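Local atomic coordinates of lipoprotein (Mycoplasma mycoides subsp. capri, PDB entry 7ADK), a protein that is probably a peptidase of the chymotrypsin-like PA clan, a lipoprotein of Mycoplasma mycoides. Residues 428-433 / 826-831; 254-259 / 780-785; 529-534 / 724-729. One frame throughout, in Å; residues are numbered along the deposited sequence.

Interaction 1 (428-433 / 826-831)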
loop_
_atom_site.group_PDB
_atom_site.type_symbol
_atom_site.label_atom_id
_atom_site.label_comp_id
_atom_site.label_asym_id
_atom_site.label_seq_id
_atom_site.Cartn_x
_atom_site.Cartn_y
_atom_site.Cartn_z
ATOM N N ILE B 428 23.994 -2.179 -11.019
ATOM C CA ILE B 428 24.927 -2.257 -12.133
ATOM C C ILE B 428 26.212 -1.517 -11.725
ATOM O O ILE B 428 26.158 -0.350 -11.334
ATOM C CB ILE B 428 24.222 -1.724 -13.400
ATOM C CG1 ILE B 428 24.848 -2.270 -14.684
ATOM C CG2 ILE B 428 24.083 -0.195 -13.463
ATOM C CD1 ILE B 428 23.858 -2.135 -15.852
ATOM N N MET B 429 27.368 -2.180 -11.781
ATOM C CA MET B 429 28.641 -1.542 -11.464
ATOM C C MET B 429 29.580 -1.446 -12.659
ATOM O O MET B 429 30.268 -0.445 -12.807
ATOM C CB MET B 429 29.285 -2.184 -10.238
ATOM C CG MET B 429 29.956 -3.540 -10.454
ATOM S SD MET B 429 31.213 -3.932 -9.215
ATOM C CE MET B 429 30.145 -4.333 -7.840
ATOM N N ASP B 430 29.602 -2.433 -13.550
ATOM C CA ASP B 430 30.621 -2.528 -14.592
ATOM C C ASP B 430 30.125 -3.297 -15.828
ATOM O O ASP B 430 29.119 -4.004 -15.781
ATOM C CB ASP B 430 31.879 -3.154 -13.967
ATOM C CG ASP B 430 33.149 -3.024 -14.793
ATOM O OD1 ASP B 430 33.210 -2.153 -15.670
ATOM O OD2 ASP B 430 34.102 -3.799 -14.564
ATOM N N TYR B 431 30.850 -3.172 -16.937
ATOM C CA TYR B 431 30.726 -4.032 -18.110
ATOM C C TYR B 431 32.082 -4.276 -18.779
ATOM O O TYR B 431 32.920 -3.386 -18.860
ATOM C CB TYR B 431 29.694 -3.486 -19.100
ATOM C CG TYR B 431 29.889 -2.076 -19.620
ATOM C CD1 TYR B 431 30.791 -1.805 -20.664
ATOM C CD2 TYR B 431 29.096 -1.041 -19.101
ATOM C CE1 TYR B 431 30.878 -0.511 -21.200
ATOM C CE2 TYR B 431 29.185 0.256 -19.620
ATOM C CZ TYR B 431 30.070 0.519 -20.678
ATOM O OH TYR B 431 30.162 1.777 -21.161
ATOM N N LEU B 432 32.273 -5.484 -19.299
ATOM C CA LEU B 432 33.455 -5.858 -20.066
ATOM C C LEU B 432 33.421 -5.113 -21.398
ATOM O O LEU B 432 32.378 -5.072 -22.043
ATOM C CB LEU B 432 33.444 -7.383 -20.226
ATOM C CG LEU B 432 34.598 -7.992 -21.020
ATOM C CD1 LEU B 432 35.940 -7.830 -20.330
ATOM C CD2 LEU B 432 34.344 -9.475 -21.195
ATOM N N ASP B 433 34.518 -4.488 -21.807
ATOM C CA ASP B 433 34.532 -3.568 -22.944
ATOM C C ASP B 433 35.374 -4.104 -24.114
ATOM O O ASP B 433 36.586 -3.898 -24.175
ATOM C CB ASP B 433 34.944 -2.176 -22.439
ATOM C CG ASP B 433 34.753 -1.080 -23.487
ATOM O OD1 ASP B 433 34.447 -1.398 -24.646
ATOM O OD2 ASP B 433 34.861 0.112 -23.138
ATOM N N GLU B 826 41.448 -7.960 -9.421
ATOM C CA GLU B 826 42.421 -9.046 -9.572
ATOM C C GLU B 826 41.770 -10.421 -9.815
ATOM O O GLU B 826 42.401 -11.308 -10.380
ATOM C CB GLU B 826 43.439 -9.003 -8.426
ATOM C CG GLU B 826 42.885 -9.373 -7.059
ATOM C CD GLU B 826 43.676 -8.788 -5.876
ATOM O OE1 GLU B 826 44.845 -8.372 -6.036
ATOM O OE2 GLU B 826 43.095 -8.754 -4.765
ATOM N N VAL B 827 40.489 -10.576 -9.470
ATOM C CA VAL B 827 39.627 -11.654 -9.973
ATOM C C VAL B 827 39.345 -11.476 -11.463
ATOM O O VAL B 827 39.495 -12.409 -12.250
ATOM C CB VAL B 827 38.327 -11.712 -9.165
ATOM C CG1 VAL B 827 37.269 -12.576 -9.799
ATOM C CG2 VAL B 827 38.593 -12.243 -7.770
ATOM N N MET B 828 38.989 -10.275 -11.898
ATOM C CA MET B 828 38.667 -10.028 -13.294
ATOM C C MET B 828 39.903 -10.070 -14.212
ATOM O O MET B 828 39.808 -10.481 -15.362
ATOM C CB MET B 828 37.844 -8.740 -13.404
ATOM C CG MET B 828 37.068 -8.766 -14.716
ATOM S SD MET B 828 35.757 -7.544 -14.891
ATOM C CE MET B 828 35.253 -7.898 -16.585
ATOM N N ASN B 829 41.088 -9.759 -13.681
ATOM C CA ASN B 829 42.376 -9.837 -14.360
ATOM C C ASN B 829 42.721 -11.252 -14.833
ATOM O O ASN B 829 43.232 -11.403 -15.936
ATOM C CB ASN B 829 43.465 -9.315 -13.411
ATOM C CG ASN B 829 44.829 -9.257 -14.069
ATOM O OD1 ASN B 829 45.001 -8.733 -15.151
ATOM N ND2 ASN B 829 45.836 -9.799 -13.459
ATOM N N LYS B 830 42.445 -12.289 -14.032
ATOM C CA LYS B 830 42.688 -13.683 -14.433
ATOM C C LYS B 830 41.658 -14.197 -15.441
ATOM O O LYS B 830 42.015 -14.953 -16.337
ATOM C CB LYS B 830 42.831 -14.608 -13.213
ATOM C CG LYS B 830 41.596 -14.708 -12.314
ATOM C CD LYS B 830 41.699 -15.836 -11.290
ATOM C CE LYS B 830 40.385 -16.017 -10.545
ATOM N NZ LYS B 830 40.446 -17.069 -9.528
ATOM N N MET B 831 40.399 -13.770 -15.338
ATOM C CA MET B 831 39.334 -14.176 -16.262
ATOM C C MET B 831 39.470 -13.535 -17.651
ATOM O O MET B 831 39.255 -14.207 -18.655
ATOM C CB MET B 831 37.961 -13.856 -15.651
ATOM C CG MET B 831 37.735 -14.637 -14.351
ATOM S SD MET B 831 36.084 -14.500 -13.640
ATOM C CE MET B 831 35.116 -15.377 -14.891
#

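Interaction 2 (254-259 / 780-785)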
loop_
_atom_site.group_PDB
_atom_site.type_symbol
_atom_site.label_atom_id
_atom_site.label_comp_id
_atom_site.label_asym_id
_atom_site.label_seq_id
_atom_site.Cartn_x
_atom_site.Cartn_y
_atom_site.Cartn_z
ATOM N N LEU B 254 16.814 8.981 19.976
ATOM C CA LEU B 254 17.570 10.202 19.684
ATOM C C LEU B 254 17.813 10.494 18.199
ATOM O O LEU B 254 17.916 11.651 17.806
ATOM C CB LEU B 254 18.889 10.130 20.452
ATOM C CG LEU B 254 19.715 11.412 20.378
ATOM C CD1 LEU B 254 20.426 11.635 21.690
ATOM C CD2 LEU B 254 20.786 11.395 19.307
ATOM N N LYS B 255 17.919 9.485 17.328
ATOM C CA LYS B 255 18.175 9.707 15.884
ATOM C C LYS B 255 16.972 10.260 15.106
ATOM O O LYS B 255 16.953 10.230 13.880
ATOM C CB LYS B 255 18.776 8.451 15.238
ATOM C CG LYS B 255 17.772 7.305 15.125
ATOM C CD LYS B 255 18.391 6.111 14.420
ATOM C CE LYS B 255 17.486 4.868 14.421
ATOM N NZ LYS B 255 17.517 4.155 15.734
ATOM N N ILE B 256 15.941 10.718 15.809
ATOM C CA ILE B 256 14.583 10.864 15.298
ATOM C C ILE B 256 14.101 12.311 15.493
ATOM O O ILE B 256 14.060 13.069 14.531
ATOM C CB ILE B 256 13.653 9.764 15.876
ATOM C CG1 ILE B 256 14.268 8.359 15.679
ATOM C CG2 ILE B 256 12.280 9.845 15.198
ATOM C CD1 ILE B 256 13.460 7.171 16.191
ATOM N N TYR B 257 13.744 12.717 16.717
ATOM C CA TYR B 257 13.173 14.035 17.053
ATOM C C TYR B 257 11.889 14.426 16.284
ATOM O O TYR B 257 11.379 15.539 16.422
ATOM C CB TYR B 257 14.223 15.143 16.936
ATOM C CG TYR B 257 15.571 14.904 17.586
ATOM C CD1 TYR B 257 15.696 14.938 18.985
ATOM C CD2 TYR B 257 16.717 14.792 16.779
ATOM C CE1 TYR B 257 16.967 14.873 19.572
ATOM C CE2 TYR B 257 17.991 14.716 17.369
ATOM C CZ TYR B 257 18.114 14.757 18.769
ATOM O OH TYR B 257 19.337 14.653 19.340
ATOM N N GLU B 258 11.332 13.523 15.472
ATOM C CA GLU B 258 10.179 13.777 14.600
ATOM C C GLU B 258 8.903 14.147 15.360
ATOM O O GLU B 258 8.028 14.807 14.797
ATOM C CB GLU B 258 9.934 12.546 13.705
ATOM C CG GLU B 258 11.053 12.281 12.687
ATOM C CD GLU B 258 11.390 13.497 11.811
ATOM O OE1 GLU B 258 10.484 14.313 11.526
ATOM O OE2 GLU B 258 12.556 13.654 11.397
ATOM N N GLY B 259 8.819 13.771 16.639
ATOM C CA GLY B 259 7.829 14.281 17.590
ATOM C C GLY B 259 6.422 13.692 17.454
ATOM O O GLY B 259 5.468 14.294 17.942
ATOM N N THR B 780 13.594 -3.287 15.220
ATOM C CA THR B 780 13.481 -2.820 16.616
ATOM C C THR B 780 14.560 -1.775 16.943
ATOM O O THR B 780 14.260 -0.769 17.573
ATOM C CB THR B 780 13.498 -3.996 17.594
ATOM O OG1 THR B 780 12.475 -4.905 17.259
ATOM C CG2 THR B 780 13.221 -3.579 19.023
ATOM N N ALA B 781 15.789 -1.942 16.444
ATOM C CA ALA B 781 16.834 -0.909 16.450
ATOM C C ALA B 781 16.500 0.291 15.553
ATOM O O ALA B 781 17.052 1.373 15.732
ATOM C CB ALA B 781 18.145 -1.515 15.949
ATOM N N ARG B 782 15.649 0.082 14.544
ATOM C CA ARG B 782 15.322 1.034 13.485
ATOM C C ARG B 782 16.546 1.388 12.617
ATOM O O ARG B 782 16.634 2.475 12.063
ATOM C CB ARG B 782 14.521 2.223 14.057
ATOM C CG ARG B 782 13.463 1.809 15.097
ATOM C CD ARG B 782 12.489 2.937 15.443
ATOM N NE ARG B 782 11.704 2.605 16.645
ATOM C CZ ARG B 782 11.873 3.074 17.861
ATOM N NH1 ARG B 782 12.803 3.933 18.162
ATOM N NH2 ARG B 782 11.103 2.688 18.830
ATOM N N THR B 783 17.494 0.463 12.492
ATOM C CA THR B 783 18.728 0.605 11.720
ATOM C C THR B 783 19.176 -0.772 11.227
ATOM O O THR B 783 18.525 -1.786 11.458
ATOM C CB THR B 783 19.784 1.357 12.548
ATOM O OG1 THR B 783 20.926 1.706 11.817
ATOM C CG2 THR B 783 20.311 0.578 13.737
ATOM N N GLY B 784 20.285 -0.842 10.521
ATOM C CA GLY B 784 20.880 -2.090 10.082
ATOM C C GLY B 784 22.291 -1.871 9.574
ATOM O O GLY B 784 22.818 -0.779 9.710
ATOM N N LEU B 785 22.918 -2.888 9.004
ATOM C CA LEU B 785 24.363 -2.948 8.830
ATOM C C LEU B 785 24.788 -2.993 7.364
ATOM O O LEU B 785 24.215 -3.743 6.573
ATOM C CB LEU B 785 24.883 -4.159 9.598
ATOM C CG LEU B 785 24.632 -4.075 11.114
ATOM C CD1 LEU B 785 23.933 -5.326 11.612
ATOM C CD2 LEU B 785 25.934 -3.901 11.868
#

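Interaction 3 (529-534 / 724-729)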
loop_
_atom_site.group_PDB
_atom_site.type_symbol
_atom_site.label_atom_id
_atom_site.label_comp_id
_atom_site.label_asym_id
_atom_site.label_seq_id
_atom_site.Cartn_x
_atom_site.Cartn_y
_atom_site.Cartn_z
ATOM N N SER B 529 38.634 -24.472 19.394
ATOM C CA SER B 529 38.239 -25.880 19.481
ATOM C C SER B 529 36.890 -26.137 18.793
ATOM O O SER B 529 36.785 -27.068 17.996
ATOM C CB SER B 529 38.210 -26.332 20.942
ATOM O OG SER B 529 37.339 -25.538 21.718
ATOM N N LYS B 530 35.866 -25.303 19.031
ATOM C CA LYS B 530 34.557 -25.385 18.366
ATOM C C LYS B 530 34.573 -24.810 16.946
ATOM O O LYS B 530 34.182 -25.493 16.005
ATOM C CB LYS B 530 33.482 -24.724 19.240
ATOM C CG LYS B 530 32.090 -24.919 18.629
ATOM C CD LYS B 530 30.972 -24.374 19.520
ATOM C CE LYS B 530 29.636 -24.573 18.805
ATOM N NZ LYS B 530 28.490 -24.057 19.580
ATOM N N TYR B 531 35.038 -23.579 16.778
ATOM C CA TYR B 531 35.054 -22.854 15.498
ATOM C C TYR B 531 36.295 -23.147 14.639
ATOM O O TYR B 531 36.859 -22.266 13.981
ATOM C CB TYR B 531 34.818 -21.370 15.771
ATOM C CG TYR B 531 33.551 -21.124 16.560
ATOM C CD1 TYR B 531 32.305 -21.378 15.965
ATOM C CD2 TYR B 531 33.617 -20.660 17.888
ATOM C CE1 TYR B 531 31.125 -21.193 16.703
ATOM C CE2 TYR B 531 32.438 -20.457 18.624
ATOM C CZ TYR B 531 31.188 -20.724 18.028
ATOM O OH TYR B 531 30.048 -20.536 18.735
ATOM N N ASN B 532 36.740 -24.409 14.657
ATOM C CA ASN B 532 37.797 -24.925 13.804
ATOM C C ASN B 532 37.405 -24.826 12.319
ATOM O O ASN B 532 36.249 -25.030 11.950
ATOM C CB ASN B 532 38.091 -26.373 14.225
ATOM C CG ASN B 532 39.285 -26.968 13.506
ATOM O OD1 ASN B 532 40.302 -26.330 13.289
ATOM N ND2 ASN B 532 39.200 -28.200 13.093
ATOM N N GLY B 533 38.358 -24.496 11.455
ATOM C CA GLY B 533 38.174 -24.373 10.006
ATOM C C GLY B 533 37.376 -23.155 9.527
ATOM O O GLY B 533 37.618 -22.693 8.416
ATOM N N ALA B 534 36.489 -22.590 10.351
ATOM C CA ALA B 534 35.704 -21.394 10.043
ATOM C C ALA B 534 36.585 -20.186 9.692
ATOM O O ALA B 534 37.568 -19.913 10.383
ATOM C CB ALA B 534 34.779 -21.080 11.212
ATOM N N LYS B 724 20.935 -17.230 14.938
ATOM C CA LYS B 724 21.223 -18.424 15.773
ATOM C C LYS B 724 22.539 -19.175 15.462
ATOM O O LYS B 724 23.118 -19.813 16.338
ATOM C CB LYS B 724 19.995 -19.366 15.678
ATOM C CG LYS B 724 19.873 -20.146 14.351
ATOM C CD LYS B 724 18.436 -20.499 13.930
ATOM C CE LYS B 724 17.689 -19.264 13.399
ATOM N NZ LYS B 724 16.477 -19.621 12.623
ATOM N N LYS B 725 22.977 -19.100 14.207
ATOM C CA LYS B 725 23.954 -19.952 13.496
ATOM C C LYS B 725 24.895 -19.084 12.643
ATOM O O LYS B 725 24.399 -18.178 11.977
ATOM C CB LYS B 725 23.100 -20.969 12.704
ATOM C CG LYS B 725 23.711 -21.682 11.497
ATOM C CD LYS B 725 24.903 -22.593 11.813
ATOM C CE LYS B 725 25.324 -23.444 10.604
ATOM N NZ LYS B 725 25.503 -22.651 9.364
ATOM N N LEU B 726 26.210 -19.319 12.627
ATOM C CA LEU B 726 27.133 -18.584 11.745
ATOM C C LEU B 726 27.016 -18.985 10.263
ATOM O O LEU B 726 26.576 -20.085 9.935
ATOM C CB LEU B 726 28.585 -18.587 12.264
ATOM C CG LEU B 726 29.443 -19.853 12.082
ATOM C CD1 LEU B 726 30.916 -19.486 12.094
ATOM C CD2 LEU B 726 29.229 -20.865 13.196
ATOM N N TYR B 727 27.390 -18.069 9.369
ATOM C CA TYR B 727 27.101 -18.138 7.941
ATOM C C TYR B 727 27.879 -19.226 7.190
ATOM O O TYR B 727 29.104 -19.256 7.219
ATOM C CB TYR B 727 27.342 -16.761 7.331
ATOM C CG TYR B 727 27.344 -16.718 5.826
ATOM C CD1 TYR B 727 26.145 -16.636 5.105
ATOM C CD2 TYR B 727 28.571 -16.734 5.146
ATOM C CE1 TYR B 727 26.180 -16.511 3.707
ATOM C CE2 TYR B 727 28.617 -16.592 3.753
ATOM C CZ TYR B 727 27.417 -16.467 3.032
ATOM O OH TYR B 727 27.464 -16.314 1.691
ATOM N N SER B 728 27.166 -20.084 6.459
ATOM C CA SER B 728 27.728 -21.105 5.569
ATOM C C SER B 728 27.607 -20.718 4.103
ATOM O O SER B 728 26.531 -20.338 3.639
ATOM C CB SER B 728 27.030 -22.447 5.765
ATOM O OG SER B 728 27.207 -22.906 7.073
ATOM N N LEU B 729 28.680 -20.898 3.341
ATOM C CA LEU B 729 28.668 -20.801 1.892
ATOM C C LEU B 729 29.256 -22.066 1.266
ATOM O O LEU B 729 30.336 -22.529 1.627
ATOM C CB LEU B 729 29.385 -19.513 1.475
ATOM C CG LEU B 729 29.439 -19.253 -0.033
ATOM C CD1 LEU B 729 28.056 -19.072 -0.635
ATOM C CD2 LEU B 729 30.251 -18.003 -0.291
#

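Interaction 1 (428-433 / 826-831)
The flat group at this contact is the carboxylate of Asp430, and Met828 reaches it obliquely at the OD2 end. Met828 SD is 4.1 Å from Asp430 OD2 and clearly off the carboxylate plane, so the sulphur is tilted from that plane and does not lie over the middle of a face. No hydrogen bond passes between the two segments, and the thioether is only a loose neighbour of the oxygen. Asp430 OD2 finds its polar partners in Tyr824 OH, at the start of helix 824-831, and Ser837 OG. Asp430 OD1 accepts a bond from Leu839 N and a weak one from Tyr431 N, which lies 2.9 Å from Asp430 OD1. With partners at both oxygens, the buried carboxylate is well fixed in rotation.

The contact joins helix 824-831 to strand 421-433 of the antiparallel sheet. Met429 and Asp430 both face Tyr444 of the neighbouring strand 442-447, forming a classic beta bulge. Asp430 and Leu432 direct their CB atoms at the helix, whereas Tyr431, whose CB points away from it, has its side chain on Pro440 and Lys592.

The remaining contact is apolar and buried. Met828 CE meets Leu432 CD1 at 3.8 Å, and Leu432 CB is 4.1 Å from Met828 CE, so the methyl group rests against both the root and one branch of the leucine. Met828 achieves this by stretching out fully: CG is anti to the backbone N (chi1 -158°) and the chain stays extended through chi3 (176°). That reach is needed because Leu432 CA and Met828 CA are 9.5 Å apart. Tyr444 also touches both Leu432 and Met828, and Phe844 packs on Met828 as well.

Interaction 2 (254-259 / 780-785)
Lys255 reaches Ala781 through a chain that is straight until its last torsion: CG takes the crowded position between the backbone N and the carbonyl carbon (chi1 70°), and a bend at chi4 (-78°) swings NZ onto the carbonyl oxygen. Ile256 holds CG1 beside its backbone N, which sends CD1 across the Arg782 side chain at about a right angle. The bond from Lys255 NZ to Ala781 O measures 2.8 Å, and its C=O...donor angle of 161° puts the nitrogen almost in line with the carbonyl. Lys255 CE also lies 3.5 Å from Arg782 O, and Lys255 NZ is 3.9 Å from Arg782 CB. At the guanidinium, Ile256 CD1 comes obliquely to 3.8 Å from Arg782 NH1.

Arg782 and Thr783 both face Asn778, a G1 beta bulge where the turn leads into strand 783-792 of the mixed sheet. The contact thus ties the irregular 254-259 segment, whose Lys255 O accepts a bond from Arg750 NE, to the beginning of that strand. Glu258 O also bonds to a polar side chain of the other protein chain.

Chemically, the lysine is a buried donor gripped by a neutral carbonyl. The in-line carbonyl would favour the ammonium form, while burial and the like charge of Arg782 NH1, 5.3 Å from Lys255 NZ, may lower its pKa somewhat.

Interaction 3 (529-534 / 724-729)
At the approach to strand 727-730 of the mixed sheet, Leu726 packs against Tyr531 and Ala534 in the loop before strand 535-537. One branch goes to each partner: Leu726 CD2 lies 4.0 Å from Tyr531 CE1 and 4.2 Å from Tyr531 CD1, meeting the ring obliquely, while Leu726 CD1 stands 4.3 Å from Ala534 CB. The leucine is placed so by a first torsion of 77°, with CG between the backbone N and the carbonyl carbon.

Strands 727-730 and 535-537 both pair with strand 737-747, the first antiparallel and the second parallel, so the two segments converge on one shared strand. Phe741 of that strand touches Leu726 and makes an edge-to-face contact with the Tyr531 ring, and Leu242 and Val244 also pack on that tyrosine.

No hydrogen bond crosses the contact. Within 724-729, Lys725 NZ donates to Leu726 O at 2.8 Å, nearly straight down the carbonyl (176°), and to Ser728 OG at 2.9 Å from Lys725 NZ, folding the lysine back over the start of the strand. In the 529-534 loop the carbonyl oxygens of Tyr531 and Ala534 both accept bonds from Lys521 NZ.

Along the chain the segments come in the order 254-259, 428-433, 529-534, 724-729, 780-785 and 826-831. Interactions 1 and 2 therefore interleave, and interaction 3 falls within the span of each. Interactions 2 and 3 share the mixed sheet, since strands 727-730 and 783-792 both pair with strand 737-747; their centres are 31 Å apart. Interaction 1 belongs to the antiparallel sheet, its centre 38 Å from that of interaction 2, on the opposite side of the chain's centre, and 31 Å from that of interaction 3. None touches another. The contacts thus sample two separate sheets, a division that would fit the two-barrel plan of PA-clan peptidases.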